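KLLA0E08119p (Kluyveromyces lactis, PDB 3VA7) probably carboxylates urea to urea-1-carboxylate using ATP, bicarbonate and biotin, this chain holding the biotin carboxylase, carboxyltransferase and biotin-carrier domains. Local coordinates at residues Ser391-Asp396 and Ile416-Lys421; Asn518-Asn523 and Val546-Gly551; Ala648-Leu653 and Phe803-Leu808; Met932-Ser937 and Asn977-Ala982; Asp1003-Tyr1008 and Asp1121-Phe1126. All coordinates share one frame; numbering follows the deposited sequence.

Overall arrangement
Interaction 1 lies in the biotin carboxylase part, about 42 Å centre to centre from interaction 2, its nearest companion here. Interactions 2 and 3 are neighbours in the carboxyltransferase region: Val520 of the helix end in interaction 2 also packs on Ala649 and Phe803 of interaction 3. Interactions 4 and 5 touch likewise, Met978 and Ala982 of one meeting Tyr1008 and His1006 of the other. Interactions 2 and 4 are buried and largely apolar, although 4 adds a tyrosine hydroxyl bond. The other three are partly buried: interaction 1 joins two strands by backbone bonds, whereas 3 and 5 combine apolar contacts over an aromatic ring with a polar rim of serine and charged groups.

Interaction 1: Ser391-Asp396 and Ile416-Lys421; sequences SWARVD and IIVHGK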
# COMPACT_ATOMS: atom_id res chain seq x y z
N SER A 391 18.33 6.46 -16.16
CA SER A 391 18.80 7.84 -16.04
C SER A 391 19.59 8.32 -17.25
O SER A 391 19.90 9.52 -17.33
CB SER A 391 19.73 7.95 -14.85
OG SER A 391 20.88 7.13 -15.13
N TRP A 392 19.94 7.40 -18.16
CA TRP A 392 20.83 7.70 -19.32
C TRP A 392 20.01 8.04 -20.55
O TRP A 392 20.54 8.64 -21.50
CB TRP A 392 21.80 6.53 -19.69
CG TRP A 392 21.10 5.20 -19.76
CD1 TRP A 392 20.97 4.30 -18.74
CD2 TRP A 392 20.32 4.65 -20.85
NE1 TRP A 392 20.21 3.23 -19.13
CE2 TRP A 392 19.81 3.41 -20.42
CE3 TRP A 392 20.03 5.10 -22.15
CZ2 TRP A 392 19.04 2.59 -21.23
CZ3 TRP A 392 19.25 4.27 -22.97
CH2 TRP A 392 18.77 3.04 -22.51
N ALA A 393 18.75 7.64 -20.56
CA ALA A 393 17.81 8.13 -21.58
C ALA A 393 17.29 9.53 -21.17
O ALA A 393 17.51 10.00 -20.06
CB ALA A 393 16.63 7.12 -21.80
N ARG A 394 16.63 10.21 -22.08
CA ARG A 394 15.88 11.41 -21.74
C ARG A 394 14.48 10.91 -21.45
O ARG A 394 13.89 10.17 -22.25
CB ARG A 394 15.87 12.45 -22.90
CG ARG A 394 14.78 13.52 -22.71
CD ARG A 394 14.91 14.65 -23.63
NE ARG A 394 13.69 15.42 -23.68
CZ ARG A 394 13.53 16.51 -24.43
NH1 ARG A 394 14.54 16.94 -25.20
NH2 ARG A 394 12.39 17.17 -24.43
N VAL A 395 13.95 11.28 -20.28
CA VAL A 395 12.54 10.93 -19.99
C VAL A 395 11.77 12.16 -19.61
O VAL A 395 12.15 12.87 -18.71
CB VAL A 395 12.31 9.59 -19.12
CG1 VAL A 395 13.64 8.89 -18.77
CG2 VAL A 395 11.37 9.77 -17.92
N ASP A 396 10.75 12.47 -20.38
CA ASP A 396 9.96 13.63 -20.06
C ASP A 396 8.77 13.05 -19.31
O ASP A 396 8.01 12.20 -19.83
CB ASP A 396 9.58 14.43 -21.31
CG ASP A 396 10.80 15.01 -22.06
OD1 ASP A 396 11.95 15.11 -21.56
OD2 ASP A 396 10.62 15.41 -23.21
N ILE A 416 9.64 8.24 -23.02
CA ILE A 416 10.94 7.64 -22.89
C ILE A 416 11.67 7.80 -24.21
O ILE A 416 11.25 7.23 -25.22
CB ILE A 416 10.79 6.17 -22.47
CG1 ILE A 416 10.19 6.14 -21.06
CG2 ILE A 416 12.14 5.46 -22.43
CD1 ILE A 416 9.18 5.08 -20.86
N ILE A 417 12.72 8.60 -24.19
CA ILE A 417 13.45 9.01 -25.38
C ILE A 417 14.97 8.63 -25.41
O ILE A 417 15.79 9.01 -24.54
CB ILE A 417 13.28 10.51 -25.60
CG1 ILE A 417 11.79 10.84 -25.50
CG2 ILE A 417 13.90 10.99 -26.91
CD1 ILE A 417 11.54 12.09 -24.64
N VAL A 418 15.32 7.95 -26.49
CA VAL A 418 16.61 7.33 -26.67
C VAL A 418 17.31 7.89 -27.95
O VAL A 418 16.64 8.24 -28.93
CB VAL A 418 16.30 5.83 -26.72
CG1 VAL A 418 16.74 5.18 -27.99
CG2 VAL A 418 16.77 5.17 -25.47
N HIS A 419 18.64 8.03 -27.92
CA HIS A 419 19.42 8.68 -29.01
C HIS A 419 20.54 7.73 -29.33
O HIS A 419 21.43 7.50 -28.49
CB HIS A 419 20.10 9.98 -28.56
CG HIS A 419 20.70 10.77 -29.69
ND1 HIS A 419 21.64 11.78 -29.50
CD2 HIS A 419 20.49 10.69 -31.03
CE1 HIS A 419 21.96 12.29 -30.68
NE2 HIS A 419 21.29 11.64 -31.62
N GLY A 420 20.48 7.15 -30.53
CA GLY A 420 21.51 6.23 -30.97
C GLY A 420 22.24 6.70 -32.21
O GLY A 420 21.80 7.66 -32.88
N LYS A 421 23.33 6.00 -32.52
CA LYS A 421 24.17 6.28 -33.67
C LYS A 421 23.43 6.14 -34.98
O LYS A 421 23.77 6.83 -35.93
CB LYS A 421 25.39 5.34 -33.68
CG LYS A 421 26.63 5.83 -32.97
CD LYS A 421 27.43 4.58 -32.58
CE LYS A 421 28.92 4.83 -32.34
NZ LYS A 421 29.15 6.13 -31.63
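Ile417 lies alongside Arg394, both side chains pointing the same way, and its CD1 sits 4.0 Å from Arg394 CG. With CG anti to the backbone N (chi1 164°) and an extended chain to NE, the arginine runs beside the isoleucine, CG and then NE passing its CD1. Ile417 CD1 also comes within 3.7 Å of Asp396 OD2, and Pro327 and Met331 of helix 326-333 cover the isoleucine. A second apolar patch forms where the chain enters the strand: Val418 CG2 meets Trp392 CZ3 at 3.6 Å and Ala393 CB at 4.2 Å. Val395 and Ile416, a non-hydrogen-bonded antiparallel pair, pack more loosely on the other face of the sheet. Between the faces runs the backbone, where Arg394 and Ile417 form a hydrogen-bonded pair: Arg394 N donates to Ile417 O at 2.9 Å and Ile417 N to Arg394 O at 2.8 Å. At the polar edge Arg394 takes Asp396 side-on, NE to OD1 at 2.8 Å and NH2 to OD2 at the same length, while NH1 turns to Glu330. Two carboxylates therefore share one guanidinium, which would fix its rotation and offset the arginine charge. In this strand pair of the biotin carboxylase C-terminal region, backbone bonds set the strand pairing, and the salt bridge lies beside the Ile417 methyl.

Interaction 2: Asn518-Asn523 and Val546-Gly551; sequences NRVVGN and VIAVSG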
# COMPACT_ATOMS: atom_id res chain seq x y z
N ASN A 518 4.13 -24.69 -3.63
CA ASN A 518 5.32 -24.28 -4.35
C ASN A 518 6.19 -25.42 -4.84
O ASN A 518 6.58 -25.47 -6.01
CB ASN A 518 6.15 -23.26 -3.56
CG ASN A 518 5.85 -21.82 -4.02
OD1 ASN A 518 5.42 -21.60 -5.19
ND2 ASN A 518 6.09 -20.84 -3.13
N ARG A 519 6.51 -26.32 -3.93
CA ARG A 519 7.38 -27.43 -4.25
C ARG A 519 6.79 -28.32 -5.36
O ARG A 519 7.52 -28.79 -6.23
CB ARG A 519 7.66 -28.27 -2.98
CG ARG A 519 8.61 -29.44 -3.20
CD ARG A 519 9.90 -29.01 -3.82
NE ARG A 519 10.96 -29.98 -3.57
CZ ARG A 519 11.39 -30.88 -4.47
NH1 ARG A 519 12.38 -31.71 -4.15
NH2 ARG A 519 10.85 -30.93 -5.69
N VAL A 520 5.48 -28.51 -5.36
CA VAL A 520 4.89 -29.45 -6.29
C VAL A 520 5.21 -29.03 -7.71
O VAL A 520 5.27 -29.86 -8.63
CB VAL A 520 3.40 -29.60 -6.06
CG1 VAL A 520 2.73 -30.19 -7.28
CG2 VAL A 520 3.10 -30.40 -4.75
N VAL A 521 5.45 -27.73 -7.90
CA VAL A 521 5.68 -27.18 -9.21
C VAL A 521 7.18 -26.92 -9.40
O VAL A 521 7.61 -26.46 -10.47
CB VAL A 521 4.92 -25.87 -9.34
CG1 VAL A 521 5.24 -25.28 -10.57
CG2 VAL A 521 3.38 -26.07 -9.31
N GLY A 522 7.99 -27.21 -8.38
CA GLY A 522 9.43 -27.05 -8.54
C GLY A 522 9.94 -25.61 -8.39
O GLY A 522 11.05 -25.28 -8.80
N ASN A 523 9.12 -24.74 -7.78
CA ASN A 523 9.54 -23.37 -7.48
C ASN A 523 10.65 -23.36 -6.41
O ASN A 523 10.60 -24.13 -5.44
CB ASN A 523 8.34 -22.53 -7.02
CG ASN A 523 7.51 -21.94 -8.18
OD1 ASN A 523 7.95 -21.89 -9.32
ND2 ASN A 523 6.31 -21.45 -7.86
N VAL A 546 2.84 -24.37 -15.55
CA VAL A 546 2.40 -25.42 -14.66
C VAL A 546 1.78 -24.80 -13.38
O VAL A 546 2.20 -23.76 -12.95
CB VAL A 546 3.59 -26.39 -14.32
CG1 VAL A 546 3.11 -27.60 -13.56
CG2 VAL A 546 4.39 -26.80 -15.57
N ILE A 547 0.82 -25.47 -12.76
CA ILE A 547 -0.00 -24.97 -11.67
C ILE A 547 -0.16 -26.07 -10.65
O ILE A 547 -0.07 -27.24 -10.99
CB ILE A 547 -1.40 -24.54 -12.28
CG1 ILE A 547 -1.49 -23.03 -12.37
CG2 ILE A 547 -2.68 -25.14 -11.60
CD1 ILE A 547 -0.49 -22.44 -13.35
N ALA A 548 -0.43 -25.73 -9.40
CA ALA A 548 -0.80 -26.76 -8.46
C ALA A 548 -1.62 -26.10 -7.42
O ALA A 548 -1.53 -24.90 -7.26
CB ALA A 548 0.41 -27.35 -7.85
N VAL A 549 -2.45 -26.88 -6.72
CA VAL A 549 -3.28 -26.34 -5.64
C VAL A 549 -3.11 -27.23 -4.42
O VAL A 549 -3.06 -28.45 -4.53
CB VAL A 549 -4.77 -26.25 -6.03
CG1 VAL A 549 -5.59 -25.67 -4.92
CG2 VAL A 549 -4.91 -25.37 -7.28
N SER A 550 -2.98 -26.63 -3.26
CA SER A 550 -2.72 -27.41 -2.06
C SER A 550 -3.39 -26.70 -0.91
O SER A 550 -3.62 -25.50 -1.01
CB SER A 550 -1.21 -27.57 -1.82
OG SER A 550 -1.00 -28.67 -0.94
N GLY A 551 -3.70 -27.43 0.15
CA GLY A 551 -4.34 -26.83 1.27
C GLY A 551 -5.66 -27.51 1.54
O GLY A 551 -5.74 -28.73 1.58
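Val520 and Val521 present their methyls to Ala548 through matching torsions: each has CG1 anti to the backbone N (chi1 161° and 175°), with CG2 opposite the carbonyl carbon. Because the two residues sit at different points of the closing helical turn, the same torsion offers different branches to the strand. Val520 uses CG1, 3.7 Å from Ala548 CB; Val521 uses CG2, 3.5 Å from the same methyl, so two neighbouring valine branches converge on one alanine methyl from the helix side. The other branch of Val521, CG1, runs along the strand to Val546, 4.2 Å from its CB. The short alanine allows this close approach, and the contact is wholly apolar. The helix end that carries the valines is fixed by its own polar bonds. Gly522, with positive phi, closes a Schellman motif in which Asn523 N returns to Asn518 O at 3.2 Å. Val521 N bonds the same oxygen from the opposite face of its plane. The two asparagine side chains tie the turn again: Asn523 ND2 donates to Asn518 OD1 at 2.8 Å with a straight N-H (179°), though from above the acceptor's carbonyl plane. Asn523 also bonds Ile592 at the end of strand 587-592 and Gly594 just beyond. In the carboxyltransferase subdomain A and B region, the contact thus sets the C-terminal end of helix 511-520 on strand 545-550, which lies between strands 587-592 and 569-571 in an antiparallel sheet. Ser591 borders Val521 and Ala548, while Pro568 touches Val520 and Val546.

Interaction 3: Ala648-Leu653 and Phe803-Leu808; sequences AAPKSL and FEEGSL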
# COMPACT_ATOMS: atom_id res chain seq x y z
N ALA A 648 4.23 -34.52 -8.26
CA ALA A 648 3.15 -34.71 -7.27
C ALA A 648 3.74 -34.81 -5.84
O ALA A 648 4.74 -35.46 -5.63
CB ALA A 648 2.37 -35.99 -7.59
N ALA A 649 3.13 -34.15 -4.87
CA ALA A 649 3.62 -34.27 -3.50
C ALA A 649 3.47 -35.69 -3.05
O ALA A 649 2.38 -36.23 -3.14
CB ALA A 649 2.85 -33.37 -2.57
N PRO A 650 4.54 -36.32 -2.54
CA PRO A 650 4.38 -37.63 -1.89
C PRO A 650 3.24 -37.50 -0.94
O PRO A 650 3.11 -36.46 -0.34
CB PRO A 650 5.68 -37.79 -1.12
CG PRO A 650 6.65 -37.04 -1.94
CD PRO A 650 5.90 -35.80 -2.37
N LYS A 651 2.41 -38.52 -0.77
CA LYS A 651 1.19 -38.35 0.04
C LYS A 651 1.44 -38.44 1.53
O LYS A 651 0.60 -38.01 2.31
CB LYS A 651 0.12 -39.36 -0.36
CG LYS A 651 0.28 -39.82 -1.81
CD LYS A 651 -1.03 -39.67 -2.64
CE LYS A 651 -0.76 -39.99 -4.15
NZ LYS A 651 -1.98 -39.89 -5.04
N SER A 652 2.54 -39.04 1.95
CA SER A 652 2.84 -39.09 3.38
C SER A 652 3.24 -37.70 3.92
O SER A 652 3.13 -37.42 5.12
CB SER A 652 3.93 -40.13 3.69
OG SER A 652 5.11 -39.91 2.93
N LEU A 653 3.70 -36.84 3.01
CA LEU A 653 4.04 -35.46 3.30
C LEU A 653 2.84 -34.48 3.35
O LEU A 653 3.01 -33.31 3.74
CB LEU A 653 5.06 -34.94 2.27
CG LEU A 653 6.35 -35.73 2.08
CD1 LEU A 653 7.38 -34.88 1.32
CD2 LEU A 653 6.91 -36.26 3.44
N PHE A 803 11.63 -33.85 -0.12
CA PHE A 803 10.37 -34.20 -0.79
C PHE A 803 10.28 -35.71 -0.96
O PHE A 803 10.14 -36.21 -2.07
CB PHE A 803 10.26 -33.46 -2.14
CG PHE A 803 8.85 -32.99 -2.51
CD1 PHE A 803 7.99 -32.45 -1.54
CD2 PHE A 803 8.40 -33.05 -3.85
CE1 PHE A 803 6.71 -31.98 -1.90
CE2 PHE A 803 7.10 -32.59 -4.22
CZ PHE A 803 6.26 -32.06 -3.26
N GLU A 804 10.34 -36.42 0.17
CA GLU A 804 10.56 -37.87 0.23
C GLU A 804 9.58 -38.52 1.24
O GLU A 804 9.46 -38.04 2.37
CB GLU A 804 12.06 -38.15 0.57
CG GLU A 804 12.98 -37.93 -0.66
CD GLU A 804 14.53 -38.10 -0.46
OE1 GLU A 804 15.02 -38.47 0.64
OE2 GLU A 804 15.27 -37.86 -1.47
N GLU A 805 8.87 -39.58 0.85
CA GLU A 805 7.87 -40.24 1.72
C GLU A 805 8.36 -40.46 3.17
O GLU A 805 9.48 -40.91 3.39
CB GLU A 805 7.43 -41.62 1.17
CG GLU A 805 7.16 -41.72 -0.32
CD GLU A 805 5.66 -41.40 -0.73
OE1 GLU A 805 4.76 -41.34 0.18
OE2 GLU A 805 5.42 -41.22 -1.97
N GLY A 806 7.51 -40.17 4.16
CA GLY A 806 7.77 -40.54 5.55
C GLY A 806 8.47 -39.51 6.43
O GLY A 806 8.64 -39.75 7.65
N SER A 807 8.87 -38.36 5.87
CA SER A 807 9.65 -37.39 6.66
C SER A 807 8.86 -36.34 7.48
O SER A 807 9.45 -35.60 8.25
CB SER A 807 10.81 -36.77 5.86
OG SER A 807 10.36 -36.07 4.72
N LEU A 808 7.53 -36.35 7.40
CA LEU A 808 6.70 -35.40 8.12
C LEU A 808 6.22 -35.97 9.43
O LEU A 808 5.57 -37.00 9.46
CB LEU A 808 5.47 -34.98 7.29
CG LEU A 808 4.36 -34.11 7.95
CD1 LEU A 808 4.81 -32.63 8.08
CD2 LEU A 808 2.97 -34.20 7.27
O HOH W 1 3.02 -40.89 -2.77
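Pro650 sets its CD over the centre of the Phe803 ring, 3.7 Å from the centroid and only 5° off the ring normal, a CH-pi contact. Ala649 reaches the end of the same ring, its CB 3.7 Å from Phe803 CZ. Leu653 sends CD1 to Phe803 CD1 at 3.8 Å and CD2 toward the turn formed by Glu804 to Ser807. That type II turn has Gly806 at its positive-phi position. Ser652 OG stands between its own N and carbonyl carbon (chi1 55°), where it accepts from Gly806 N at 2.7 Å and donates to Glu805 OE1 at 3.1 Å. The glutamate chain bends sharply at chi2 (-89°), folding its carboxylate back beside Pro650 CB. OE1 is met on the anti side and out of the carboxylate plane. OE2 receives a water proton at 2.6 Å, and the same water accepts from Lys651 N at 3.2 Å. One serine hydroxyl thus acts as both donor and acceptor, joining the turn's backbone to its glutamate, while proline, leucine and alanine pack on the phenylalanine, which also meets Val520 of helix 511-520. Loop 648-653 of the carboxyltransferase A and B region and the distant loop 803-808 are matched here by an aromatic centre and a hydrated, polar rim.

Interaction 4: Met932-Ser937 and Asn977-Ala982; sequences MAFEDS and NMLYSA
Tyr980 reaches across from the helix end to Met932, its OH donating to Met932 O at 2.6 Å. The carbonyl oxygen lies at the edge of the tyrosine ring, in its plane, but the hydroxyl approaches from 41° above the carbonyl plane and so is not on a lone pair. The Met932 side chain starts with CG anti to the backbone N (chi1 -178°), then bends at chi2 and chi3 and comes back to the tyrosine. Its CE lies 3.6 Å from Tyr980 CZ, and SD stands 5.2 Å from the ring centroid at an oblique angle, a Met-aromatic contact. One residue of the strand therefore meets the phenol with both its carbonyl and its thioether. Leu979, one residue earlier, meets Phe934: its CD1 arrives at the edge of that ring, 3.8 Å from CE1, the two side chains crossing at about a right angle. Met932 CE also lies in the plane of the Phe934 ring, at its edge, linking the two patches. A phenylalanine in place of Tyr980 would lack the hydroxyl and would probably leave Met932 O without this donor. Beyond the helix end, Ser981 OG bonds Asn977 O at 2.9 Å. The contact puts the end of helix 972-979 against the end of strand 922-934 in the mixed sheet of the carboxyltransferase C and D region. Phe1078 and Pro1080 of the adjoining strand 1075-1081 also touch Tyr980, while Ala933, pointing away, meets Leu1086 of helix 1083-1094.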
# COMPACT_ATOMS: atom_id res chain seq x y z
N MET A 932 -3.59 17.60 16.28
CA MET A 932 -4.64 16.62 16.63
C MET A 932 -6.01 17.29 16.80
O MET A 932 -6.20 18.30 17.53
CB MET A 932 -4.21 15.84 17.88
CG MET A 932 -5.19 14.78 18.32
SD MET A 932 -5.39 14.80 20.14
CE MET A 932 -6.78 15.86 20.20
N ALA A 933 -6.98 16.74 16.09
CA ALA A 933 -8.39 17.02 16.35
C ALA A 933 -8.98 16.26 17.57
O ALA A 933 -9.06 15.03 17.59
CB ALA A 933 -9.20 16.79 15.12
N PHE A 934 -9.36 16.99 18.61
CA PHE A 934 -10.12 16.40 19.73
C PHE A 934 -11.52 15.82 19.39
O PHE A 934 -12.43 16.52 18.96
CB PHE A 934 -10.21 17.41 20.87
CG PHE A 934 -10.59 16.79 22.18
CD1 PHE A 934 -9.71 15.91 22.85
CD2 PHE A 934 -11.84 17.05 22.75
CE1 PHE A 934 -10.05 15.32 24.08
CE2 PHE A 934 -12.19 16.45 23.97
CZ PHE A 934 -11.30 15.58 24.63
N GLU A 935 -11.68 14.51 19.54
CA GLU A 935 -13.01 13.87 19.46
C GLU A 935 -13.73 14.23 18.18
O GLU A 935 -14.87 14.66 18.23
CB GLU A 935 -13.92 14.23 20.65
CG GLU A 935 -13.68 13.35 21.79
CD GLU A 935 -14.72 13.44 22.89
OE1 GLU A 935 -15.04 12.40 23.45
OE2 GLU A 935 -15.19 14.53 23.23
N ASP A 936 -13.07 14.05 17.06
CA ASP A 936 -13.63 14.36 15.76
C ASP A 936 -14.58 13.28 15.36
O ASP A 936 -14.72 12.29 16.06
CB ASP A 936 -12.50 14.40 14.75
CG ASP A 936 -11.76 13.09 14.70
OD1 ASP A 936 -11.05 12.77 15.71
OD2 ASP A 936 -11.89 12.35 13.70
N SER A 937 -15.19 13.41 14.20
CA SER A 937 -16.22 12.49 13.83
C SER A 937 -15.70 11.07 13.59
O SER A 937 -16.41 10.09 13.85
CB SER A 937 -16.96 13.02 12.60
OG SER A 937 -16.19 12.93 11.40
N ASN A 977 -6.97 18.98 28.01
CA ASN A 977 -5.83 19.81 28.33
C ASN A 977 -4.56 19.02 28.43
O ASN A 977 -3.50 19.52 28.01
CB ASN A 977 -5.99 20.57 29.64
CG ASN A 977 -7.02 21.69 29.57
OD1 ASN A 977 -7.32 22.25 28.48
ND2 ASN A 977 -7.57 22.05 30.76
N MET A 978 -4.61 17.81 29.02
CA MET A 978 -3.38 17.08 29.14
C MET A 978 -2.91 16.59 27.80
O MET A 978 -1.72 16.70 27.51
CB MET A 978 -3.36 16.02 30.22
CG MET A 978 -3.81 14.73 29.81
SD MET A 978 -2.61 13.70 28.93
CE MET A 978 -3.57 12.21 29.02
N LEU A 979 -3.82 16.17 26.94
CA LEU A 979 -3.40 15.79 25.61
C LEU A 979 -2.63 16.88 24.88
O LEU A 979 -1.74 16.60 24.05
CB LEU A 979 -4.58 15.35 24.80
CG LEU A 979 -5.19 14.06 25.35
CD1 LEU A 979 -6.61 14.01 24.92
CD2 LEU A 979 -4.38 12.88 24.80
N TYR A 980 -2.93 18.14 25.21
CA TYR A 980 -2.25 19.25 24.54
C TYR A 980 -1.14 19.86 25.40
O TYR A 980 -0.58 20.89 25.04
CB TYR A 980 -3.26 20.34 24.14
CG TYR A 980 -4.24 19.93 23.08
CD1 TYR A 980 -3.79 19.54 21.83
CD2 TYR A 980 -5.61 19.95 23.32
CE1 TYR A 980 -4.66 19.21 20.84
CE2 TYR A 980 -6.49 19.62 22.32
CZ TYR A 980 -6.02 19.24 21.06
OH TYR A 980 -6.87 18.87 19.99
N SER A 981 -0.83 19.28 26.55
CA SER A 981 0.36 19.78 27.27
C SER A 981 1.40 18.70 27.66
O SER A 981 2.47 19.01 28.09
CB SER A 981 -0.03 20.66 28.47
OG SER A 981 -0.94 19.99 29.28
N ALA A 982 1.03 17.44 27.50
CA ALA A 982 1.87 16.33 27.91
C ALA A 982 3.05 16.17 26.92
O ALA A 982 3.00 16.64 25.78
CB ALA A 982 1.05 15.03 28.03

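Interaction 5: Asp1003-Tyr1008 and Asp1121-Phe1126; sequences DPRHRY and DSIVAF
Arg1005 holds Asp1003 OD2 twice, through NE at 2.9 Å and through its own backbone N at 3.0 Å, and carries the contact to Ser1122, whose OG accepts from NH1 at 2.8 Å. The backbone bond makes an Asx turn; NE uses the syn lone pair of OD2, nearly straight, and NH2 completes a side-on salt bridge with OD1. A bend at chi3 (-76°) turns the guanidinium so that aspartate and serine both lie at its edge, in or near its plane. Its rotation is thus set by partners from both segments. Phe1126 carries the apolar half. With CG anti to the backbone N (chi1 179°), its ring reaches the loop, and Arg1005 CA sits over the centre of one face, 3.6 Å from the centroid and 7° off the normal, a CH-pi contact. Arg1007 O and Tyr1008 CE1 lie at the edge of this ring, the latter 4.2 Å from Phe1126 CZ. One turn earlier on the helix, Ile1123 CG1 meets Pro1004 CD, also at 4.2 Å. A leucine instead of Arg1005 would probably strand the Asp1003 carboxylate without its positive mate and Ser1122 OG without this donor. The loop of 1003-1008, part of the carboxyltransferase C and D region and with a short 3-10 piece, is thereby fastened to helix 1120-1128. Trp1115 of helix 1109-1117 touches Asp1003, Pro1004 and Arg1005, and helix 972-979 also borders the loop, which so lies among three helices.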
# COMPACT_ATOMS: atom_id res chain seq x y z
N ASP A 1003 5.54 13.81 32.33
CA ASP A 1003 5.01 14.35 33.58
C ASP A 1003 4.15 13.30 34.29
O ASP A 1003 3.14 12.88 33.75
CB ASP A 1003 4.20 15.63 33.29
CG ASP A 1003 3.90 16.46 34.56
OD1 ASP A 1003 3.79 17.71 34.41
OD2 ASP A 1003 3.75 15.87 35.69
N PRO A 1004 4.56 12.86 35.49
CA PRO A 1004 3.79 11.82 36.19
C PRO A 1004 2.35 12.21 36.53
O PRO A 1004 1.49 11.31 36.68
CB PRO A 1004 4.62 11.57 37.46
CG PRO A 1004 6.02 11.87 37.01
CD PRO A 1004 5.82 13.14 36.21
N ARG A 1005 2.11 13.51 36.66
CA ARG A 1005 0.74 14.04 36.88
C ARG A 1005 -0.06 13.98 35.58
O ARG A 1005 -1.18 14.52 35.53
CB ARG A 1005 0.80 15.53 37.35
CG ARG A 1005 1.76 15.75 38.51
CD ARG A 1005 2.18 17.20 38.73
NE ARG A 1005 3.15 17.73 37.77
CZ ARG A 1005 3.76 18.92 37.92
NH1 ARG A 1005 3.50 19.68 38.99
NH2 ARG A 1005 4.63 19.36 37.00
N HIS A 1006 0.49 13.41 34.50
CA HIS A 1006 -0.27 13.33 33.28
C HIS A 1006 -0.72 11.93 33.05
O HIS A 1006 -1.24 11.59 31.99
CB HIS A 1006 0.51 13.86 32.11
CG HIS A 1006 0.50 15.34 32.03
ND1 HIS A 1006 1.44 16.06 31.32
CD2 HIS A 1006 -0.32 16.25 32.60
CE1 HIS A 1006 1.19 17.34 31.44
NE2 HIS A 1006 0.13 17.49 32.21
N ARG A 1007 -0.54 11.11 34.07
CA ARG A 1007 -0.76 9.69 33.90
C ARG A 1007 -2.02 9.39 34.60
O ARG A 1007 -2.07 9.47 35.81
CB ARG A 1007 0.40 8.86 34.43
CG ARG A 1007 1.67 9.21 33.76
CD ARG A 1007 2.88 8.64 34.43
NE ARG A 1007 4.08 9.13 33.76
CZ ARG A 1007 5.33 8.91 34.19
NH1 ARG A 1007 5.56 8.19 35.28
NH2 ARG A 1007 6.37 9.44 33.52
N TYR A 1008 -3.02 9.02 33.81
CA TYR A 1008 -4.39 8.82 34.23
C TYR A 1008 -4.71 7.34 34.30
O TYR A 1008 -4.21 6.52 33.49
CB TYR A 1008 -5.25 9.51 33.18
CG TYR A 1008 -5.15 11.04 33.23
CD1 TYR A 1008 -4.78 11.68 34.42
CD2 TYR A 1008 -5.50 11.85 32.13
CE1 TYR A 1008 -4.71 13.05 34.53
CE2 TYR A 1008 -5.46 13.26 32.22
CZ TYR A 1008 -5.05 13.86 33.43
OH TYR A 1008 -4.97 15.26 33.63
N ASP A 1121 6.83 17.64 44.97
CA ASP A 1121 5.74 17.87 45.92
C ASP A 1121 4.39 17.66 45.28
O ASP A 1121 3.57 16.84 45.73
CB ASP A 1121 5.86 19.29 46.48
CG ASP A 1121 7.25 19.55 47.09
OD1 ASP A 1121 7.38 19.35 48.33
OD2 ASP A 1121 8.21 19.91 46.31
N SER A 1122 4.18 18.43 44.22
CA SER A 1122 3.06 18.32 43.33
C SER A 1122 2.88 16.90 42.78
O SER A 1122 1.75 16.37 42.78
CB SER A 1122 3.26 19.30 42.20
OG SER A 1122 2.10 19.37 41.41
N ILE A 1123 3.98 16.27 42.34
CA ILE A 1123 3.96 14.88 41.85
C ILE A 1123 3.40 13.94 42.91
O ILE A 1123 2.49 13.15 42.63
CB ILE A 1123 5.36 14.42 41.34
CG1 ILE A 1123 5.62 14.99 39.94
CG2 ILE A 1123 5.49 12.93 41.34
CD1 ILE A 1123 7.08 15.35 39.69
N VAL A 1124 3.90 14.04 44.14
CA VAL A 1124 3.51 13.10 45.21
C VAL A 1124 2.07 13.27 45.66
O VAL A 1124 1.34 12.31 45.76
CB VAL A 1124 4.48 13.16 46.40
CG1 VAL A 1124 4.04 12.16 47.51
CG2 VAL A 1124 5.93 12.88 45.90
N ALA A 1125 1.68 14.50 45.93
CA ALA A 1125 0.28 14.89 46.11
C ALA A 1125 -0.60 14.27 45.01
O ALA A 1125 -1.63 13.63 45.33
CB ALA A 1125 0.16 16.40 46.05
N PHE A 1126 -0.21 14.46 43.73
CA PHE A 1126 -0.96 13.85 42.63
C PHE A 1126 -1.09 12.33 42.76
O PHE A 1126 -2.17 11.80 42.62
CB PHE A 1126 -0.42 14.25 41.24
CG PHE A 1126 -1.17 13.60 40.12
CD1 PHE A 1126 -2.22 14.26 39.49
CD2 PHE A 1126 -0.88 12.30 39.73
CE1 PHE A 1126 -2.95 13.64 38.47
CE2 PHE A 1126 -1.60 11.67 38.72
CZ PHE A 1126 -2.63 12.34 38.09